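Local coordinates for Ice-binding protein (Flavobacteriaceae bacterium, PDB 5UYT) that probably binds ice crystals through a right-handed beta-solenoid and so limits their growth, as an antifreeze protein of an Antarctic bacterium, at residues A[88-92]-A[93-97]; A[127-130]-A[131-135]; A[140-143]-A[144-147]. All coordinates share one frame; numbering follows the deposited sequence.

In the fold
The three contacts are local ones, each closed within a run of eight to ten residues at a bend between successive strands of the right-handed beta-helix, and all belong to the same ice-binding-like domain. Interaction 1 turns the chain from strand 88-90 into strand 93-97, and interaction 2 does the same between strands 127-129 and 134-138. Interaction 3 follows on the next bend, leading into strand 146-150. Centre to centre, interactions 1 and 3 lie about 12 Å apart, interactions 1 and 2 about 16 Å, and interactions 2 and 3 about 18 Å. None touches another; their nearest atoms stay about 6 to 7 Å apart.

Interaction 1 (A[88-92]-A[93-97])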
loop_
_atom_site.group_PDB
_atom_site.type_symbol
_atom_site.label_atom_id
_atom_site.label_comp_id
_atom_site.label_asym_id
_atom_site.label_seq_id
_atom_site.Cartn_x
_atom_site.Cartn_y
_atom_site.Cartn_z
ATOM N N THR A 88 -12.253 -29.367 -7.368
ATOM C CA THR A 88 -12.587 -29.183 -8.792
ATOM C C THR A 88 -11.640 -28.202 -9.482
ATOM O O THR A 88 -11.154 -27.264 -8.855
ATOM C CB THR A 88 -14.056 -28.700 -8.941
ATOM O OG1 THR A 88 -14.929 -29.802 -8.666
ATOM C CG2 THR A 88 -14.357 -28.215 -10.338
ATOM N N THR A 89 -11.379 -28.431 -10.764
ATOM C CA THR A 89 -10.618 -27.478 -11.591
ATOM C C THR A 89 -11.459 -27.030 -12.781
ATOM O O THR A 89 -12.073 -27.879 -13.460
ATOM C CB THR A 89 -9.281 -28.088 -12.070
ATOM O OG1 THR A 89 -8.491 -28.431 -10.922
ATOM C CG2 THR A 89 -8.489 -27.073 -12.891
ATOM N N LEU A 90 -11.530 -25.720 -13.022
ATOM C CA LEU A 90 -12.249 -25.196 -14.207
ATOM C C LEU A 90 -11.344 -24.401 -15.132
ATOM O O LEU A 90 -10.500 -23.638 -14.672
ATOM C CB LEU A 90 -13.434 -24.294 -13.812
ATOM C CG LEU A 90 -14.587 -24.852 -12.985
ATOM C CD1 LEU A 90 -15.413 -23.703 -12.430
ATOM C CD2 LEU A 90 -15.447 -25.765 -13.867
ATOM N N THR A 91 -11.539 -24.593 -16.437
ATOM C CA THR A 91 -10.871 -23.763 -17.439
ATOM C C THR A 91 -11.793 -22.589 -17.828
ATOM O O THR A 91 -12.870 -22.416 -17.231
ATOM C CB THR A 91 -10.436 -24.602 -18.659
ATOM O OG1 THR A 91 -11.515 -25.456 -19.072
ATOM C CG2 THR A 91 -9.231 -25.464 -18.299
ATOM N N ALA A 92 -11.368 -21.773 -18.796
ATOM C CA ALA A 92 -12.114 -20.572 -19.149
ATOM C C ALA A 92 -13.564 -20.909 -19.464
ATOM O O ALA A 92 -13.860 -21.941 -20.088
ATOM C CB ALA A 92 -11.470 -19.866 -20.323
ATOM N N GLY A 93 -14.481 -20.036 -19.069
ATOM C CA GLY A 93 -15.867 -20.228 -19.499
ATOM C C GLY A 93 -16.848 -19.285 -18.835
ATOM O O GLY A 93 -16.475 -18.522 -17.923
ATOM N N ASN A 94 -18.089 -19.325 -19.334
ATOM C CA ASN A 94 -19.218 -18.656 -18.695
ATOM C C ASN A 94 -20.117 -19.726 -18.102
ATOM O O ASN A 94 -20.820 -20.431 -18.831
ATOM C CB ASN A 94 -19.978 -17.789 -19.702
ATOM C CG ASN A 94 -19.094 -16.757 -20.351
ATOM O OD1 ASN A 94 -18.109 -16.300 -19.748
ATOM N ND2 ASN A 94 -19.424 -16.384 -21.579
ATOM N N TYR A 95 -20.069 -19.836 -16.781
ATOM C CA TYR A 95 -20.693 -20.928 -16.034
ATOM C C TYR A 95 -22.023 -20.499 -15.428
ATOM O O TYR A 95 -22.082 -19.546 -14.662
ATOM C CB TYR A 95 -19.716 -21.443 -14.954
ATOM C CG TYR A 95 -18.475 -22.071 -15.583
ATOM C CD1 TYR A 95 -18.538 -23.341 -16.171
ATOM C CD2 TYR A 95 -17.255 -21.384 -15.632
ATOM C CE1 TYR A 95 -17.421 -23.915 -16.771
ATOM C CE2 TYR A 95 -16.144 -21.951 -16.225
ATOM C CZ TYR A 95 -16.231 -23.219 -16.796
ATOM O OH TYR A 95 -15.129 -23.796 -17.400
ATOM N N PHE A 96 -23.088 -21.216 -15.787
ATOM C CA PHE A 96 -24.434 -20.904 -15.311
ATOM C C PHE A 96 -24.821 -21.852 -14.177
ATOM O O PHE A 96 -24.765 -23.089 -14.320
ATOM C CB PHE A 96 -25.452 -20.972 -16.475
ATOM C CG PHE A 96 -26.895 -20.844 -16.049
ATOM C CD1 PHE A 96 -27.485 -19.595 -15.893
ATOM C CD2 PHE A 96 -27.676 -21.982 -15.828
ATOM C CE1 PHE A 96 -28.819 -19.478 -15.514
ATOM C CE2 PHE A 96 -29.001 -21.874 -15.441
ATOM C CZ PHE A 96 -29.578 -20.618 -15.286
ATOM N N ILE A 97 -25.193 -21.270 -13.045
ATOM C CA ILE A 97 -25.729 -22.039 -11.928
ATOM C C ILE A 97 -27.118 -21.477 -11.613
ATOM O O ILE A 97 -27.229 -20.387 -11.050
ATOM C CB ILE A 97 -24.815 -21.967 -10.676
ATOM C CG1 ILE A 97 -23.394 -22.451 -11.019
ATOM C CG2 ILE A 97 -25.425 -22.807 -9.555
ATOM C CD1 ILE A 97 -22.392 -22.357 -9.893
HETATM O O HOH W 1 -13.816 -26.443 -17.012
#
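Y95 and L90 both turn their side chains beside their own backbone N, with chi1 of -65° and -61°, and these torsions carry the phenol of one back over the bend to meet the isobutyl group of the other. The bend is a corner of the right-handed beta-helix, where the chain turns from strand 88-90 into strand 93-97. Across it the two side chains run past each other in opposite directions. CD1 of L90 lies over one face of the ring, displaced toward its rim, and CD2 of L90 approaches CZ of Y95 at 4.0 Å.

The polar end of the tyrosine reaches the turn itself. Its OH donates to the carbonyl O of T91 over 2.7 Å, and that oxygen sits at the edge of the ring, near its plane. Seen from the acceptor, however, the hydroxyl stands above the carbonyl plane, 48° out of it, so the bond does not follow a lone-pair direction. One aromatic side chain thus ties the middle of strand 93-97 back to the turn that precedes it, an apolar contact and a polar one sharing the same ring. Farther out, L80 touches both L90 and Y95, and F121 of the next coil packs on L90, which places the pair at the inner side of the solenoid wall.

A water completes the polar link: it accepts from the backbone N of T91 at 3.0 Å while donating to OH of Y95, also at 3.0 Å.

Interaction 2 (A[127-130]-A[131-135]); sequences LSSA and ANTQV
The carbonyl oxygen of A130 is gripped twice by T133, once by the side chain and once by the backbone. OG1 of T133 donates to O of A130 over 2.6 Å, tilted 30° from the carbonyl plane. The amide N of T133 reaches the same O of A130 at 3.3 Å, with an N-H...O angle of 153°; unlike the less tilted hydroxyl, it stands well above the plane, not on a lone pair. Both donors come from the same face of the carbonyl, side by side on one residue.

The hydroxyl is delivered by its first torsion: at chi1 -64°, OG1 lies beside the T133 backbone N, which lets the two donors converge, while CG2 extends on the other side, anti to that N. The same OG1 comes within 3.7 Å of CB of S129, so the threonine also packs against the end of strand 127-129. The hydroxyl of S129 finds its partners elsewhere, on OG1 of T160 and the amide of A157, and thereby connects this bend to the corresponding part of a later coil. T160 touches T133 as well.

Between A130 and T133, A131 and N132 form the exposed apex, and the positive phi of N132 is the backbone shape demanded at the third position of the turn. The whole is a type II beta turn from A130 to T133, its backbone bond doubled by a threonine hydroxyl, and it rounds a corner between two parallel sheets of the beta-solenoid.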
loop_
_atom_site.group_PDB
_atom_site.type_symbol
_atom_site.label_atom_id
_atom_site.label_comp_id
_atom_site.label_asym_id
_atom_site.label_seq_id
_atom_site.Cartn_x
_atom_site.Cartn_y
_atom_site.Cartn_z
ATOM N N LEU A 127 -24.693 -16.621 -2.945
ATOM C CA LEU A 127 -23.421 -17.332 -2.979
ATOM C C LEU A 127 -22.818 -17.326 -1.574
ATOM O O LEU A 127 -22.635 -16.267 -0.998
ATOM C CB LEU A 127 -22.476 -16.695 -3.990
ATOM C CG LEU A 127 -21.036 -17.221 -4.048
ATOM C CD1 LEU A 127 -20.974 -18.641 -4.616
ATOM C CD2 LEU A 127 -20.169 -16.263 -4.860
ATOM N N SER A 128 -22.554 -18.510 -1.029
ATOM C CA SER A 128 -21.979 -18.666 0.309
ATOM C C SER A 128 -20.738 -19.505 0.183
ATOM O O SER A 128 -20.619 -20.285 -0.764
ATOM C CB SER A 128 -22.947 -19.410 1.223
ATOM O OG SER A 128 -23.997 -18.549 1.586
ATOM N N SER A 129 -19.802 -19.349 1.108
ATOM C CA SER A 129 -18.694 -20.306 1.189
ATOM C C SER A 129 -18.661 -20.909 2.591
ATOM O O SER A 129 -19.184 -20.306 3.550
ATOM C CB SER A 129 -17.350 -19.626 0.892
ATOM O OG SER A 129 -17.035 -18.656 1.900
ATOM N N ALA A 130 -18.052 -22.089 2.687
ATOM C CA ALA A 130 -17.731 -22.726 3.963
ATOM C C ALA A 130 -16.423 -22.155 4.495
ATOM O O ALA A 130 -15.617 -21.631 3.713
ATOM C CB ALA A 130 -17.613 -24.238 3.766
ATOM N N ALA A 131 -16.204 -22.236 5.807
ATOM C CA ALA A 131 -14.946 -21.736 6.383
ATOM C C ALA A 131 -13.784 -22.410 5.676
ATOM O O ALA A 131 -13.858 -23.617 5.352
ATOM C CB ALA A 131 -14.902 -21.998 7.886
ATOM N N ASN A 132 -12.742 -21.619 5.393
ATOM C CA ASN A 132 -11.441 -22.112 4.866
ATOM C C ASN A 132 -11.485 -22.517 3.412
ATOM O O ASN A 132 -10.534 -23.126 2.923
ATOM C CB ASN A 132 -10.902 -23.285 5.694
ATOM C CG ASN A 132 -10.905 -23.004 7.179
ATOM O OD1 ASN A 132 -10.359 -22.005 7.625
ATOM N ND2 ASN A 132 -11.557 -23.870 7.948
ATOM N N THR A 133 -12.568 -22.169 2.714
ATOM C CA THR A 133 -12.650 -22.332 1.267
ATOM C C THR A 133 -11.504 -21.593 0.599
ATOM O O THR A 133 -11.170 -20.478 1.012
ATOM C CB THR A 133 -13.958 -21.716 0.751
ATOM O OG1 THR A 133 -15.061 -22.450 1.304
ATOM C CG2 THR A 133 -14.032 -21.733 -0.799
ATOM N N GLN A 134 -10.935 -22.173 -0.457
ATOM C CA GLN A 134 -9.883 -21.463 -1.219
ATOM C C GLN A 134 -10.093 -21.515 -2.723
ATOM O O GLN A 134 -10.147 -22.600 -3.314
ATOM C CB GLN A 134 -8.523 -22.023 -0.868
ATOM C CG GLN A 134 -8.153 -21.735 0.575
ATOM C CD GLN A 134 -6.692 -21.977 0.849
ATOM O OE1 GLN A 134 -6.308 -22.222 1.984
ATOM N NE2 GLN A 134 -5.865 -21.893 -0.184
ATOM N N VAL A 135 -10.175 -20.343 -3.332
ATOM C CA VAL A 135 -10.179 -20.231 -4.780
ATOM C C VAL A 135 -8.744 -19.949 -5.229
ATOM O O VAL A 135 -8.128 -19.002 -4.762
ATOM C CB VAL A 135 -11.161 -19.141 -5.248
ATOM C CG1 VAL A 135 -11.088 -18.950 -6.768
ATOM C CG2 VAL A 135 -12.568 -19.562 -4.845
#

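Interaction 3 (A[140-143]-A[144-147]); sequences GALA and CNVF
L142 and N145 lie alongside each other, pointing the same way, with CD1 of L142 4.0 Å from ND2 of N145. The leucine thus covers the flank of the amide without bonding to it. CB of L142 also meets SG of C144 at 3.9 Å, an apolar contact that brings the leucine against the sulfur.

The backbone of the same residues makes a tight winding. The amide N of N145 donates to O of L142 over 3.1 Å, and one residue on, N of V146 donates to O of A143 at 3.0 Å, the straighter of the two with an N-H...O angle of 162°. Two such i to i+3 bonds in succession mark the short 3-10 turn from which strand 146-150 departs. V146 adds to the fit: its CG2 branch, beside the backbone N, approaches O of L142 at 3.7 Å.

A water holds the polar end of N145. It accepts from the backbone N of L142 at 2.8 Å and from ND2 of N145 at 3.3 Å, bridging the residue that opens the turn to the side chain of N145.

Farther out, the turn is fixed to the rest of the solenoid. F119 of the preceding coil touches A141 and V146 and exchanges backbone hydrogen bonds with N145 and F147. A3, near the start of the chain, touches N145. SG of C144, at chi1 63°, stands between its own backbone N and carbonyl carbon and is joined in a disulfide to SG of C205.

The chemistry therefore joins non-covalent bonds to a covalent one: backbone and water-mediated hydrogen bonds shape the 3-10 turn, while the C144-C205 disulfide ties that turn to a distant part of the chain.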
loop_
_atom_site.group_PDB
_atom_site.type_symbol
_atom_site.label_atom_id
_atom_site.label_comp_id
_atom_site.label_asym_id
_atom_site.label_seq_id
_atom_site.Cartn_x
_atom_site.Cartn_y
_atom_site.Cartn_z
ATOM N N GLY A 140 -1.606 -19.293 -15.728
ATOM C CA GLY A 140 -1.909 -18.078 -16.454
ATOM C C GLY A 140 -3.156 -17.323 -16.032
ATOM O O GLY A 140 -3.252 -16.130 -16.340
ATOM N N ALA A 141 -4.098 -17.979 -15.330
ATOM C CA ALA A 141 -5.350 -17.316 -14.881
ATOM C C ALA A 141 -5.055 -16.097 -14.000
ATOM O O ALA A 141 -4.259 -16.196 -13.065
ATOM C CB ALA A 141 -6.252 -18.294 -14.118
ATOM N N LEU A 142 -5.731 -14.978 -14.283
ATOM C CA LEU A 142 -5.553 -13.713 -13.562
ATOM C C LEU A 142 -6.842 -13.361 -12.833
ATOM O O LEU A 142 -7.933 -13.500 -13.402
ATOM C CB LEU A 142 -5.261 -12.590 -14.561
ATOM C CG LEU A 142 -3.988 -12.734 -15.393
ATOM C CD1 LEU A 142 -4.011 -11.665 -16.474
ATOM C CD2 LEU A 142 -2.766 -12.579 -14.463
ATOM N N ALA A 143 -6.717 -12.885 -11.591
ATOM C CA ALA A 143 -7.898 -12.495 -10.796
ATOM C C ALA A 143 -8.754 -11.428 -11.494
ATOM O O ALA A 143 -9.991 -11.457 -11.398
ATOM C CB ALA A 143 -7.477 -12.009 -9.408
ATOM N N CYS A 144 -8.104 -10.500 -12.213
ATOM C CA CYS A 144 -8.833 -9.422 -12.870
ATOM C C CYS A 144 -9.804 -9.914 -13.968
ATOM O O CYS A 144 -10.700 -9.186 -14.351
ATOM C CB CYS A 144 -7.873 -8.367 -13.428
ATOM S SG CYS A 144 -6.763 -8.991 -14.703
ATOM N N ASN A 145 -9.593 -11.142 -14.443
ATOM C CA ASN A 145 -10.448 -11.818 -15.440
ATOM C C ASN A 145 -11.473 -12.804 -14.847
ATOM O O ASN A 145 -12.141 -13.553 -15.584
ATOM C CB ASN A 145 -9.558 -12.542 -16.453
ATOM C CG ASN A 145 -8.973 -11.607 -17.506
ATOM O OD1 ASN A 145 -9.666 -10.737 -18.028
ATOM N ND2 ASN A 145 -7.716 -11.824 -17.864
ATOM N N VAL A 146 -11.617 -12.794 -13.528
ATOM C CA VAL A 146 -12.659 -13.595 -12.847
ATOM C C VAL A 146 -13.812 -12.709 -12.360
ATOM O O VAL A 146 -13.593 -11.662 -11.734
ATOM C CB VAL A 146 -12.072 -14.402 -11.664
ATOM C CG1 VAL A 146 -13.172 -15.178 -10.958
ATOM C CG2 VAL A 146 -10.938 -15.311 -12.165
ATOM N N PHE A 147 -15.047 -13.126 -12.664
ATOM C CA PHE A 147 -16.239 -12.368 -12.293
ATOM C C PHE A 147 -17.278 -13.306 -11.701
ATOM O O PHE A 147 -17.474 -14.431 -12.205
ATOM C CB PHE A 147 -16.862 -11.706 -13.536
ATOM C CG PHE A 147 -15.956 -10.708 -14.225
ATOM C CD1 PHE A 147 -16.106 -9.343 -13.992
ATOM C CD2 PHE A 147 -14.976 -11.128 -15.123
ATOM C CE1 PHE A 147 -15.269 -8.419 -14.618
ATOM C CE2 PHE A 147 -14.142 -10.214 -15.757
ATOM C CZ PHE A 147 -14.289 -8.851 -15.509
HETATM O O HOH W 2 -6.976 -14.834 -16.836
#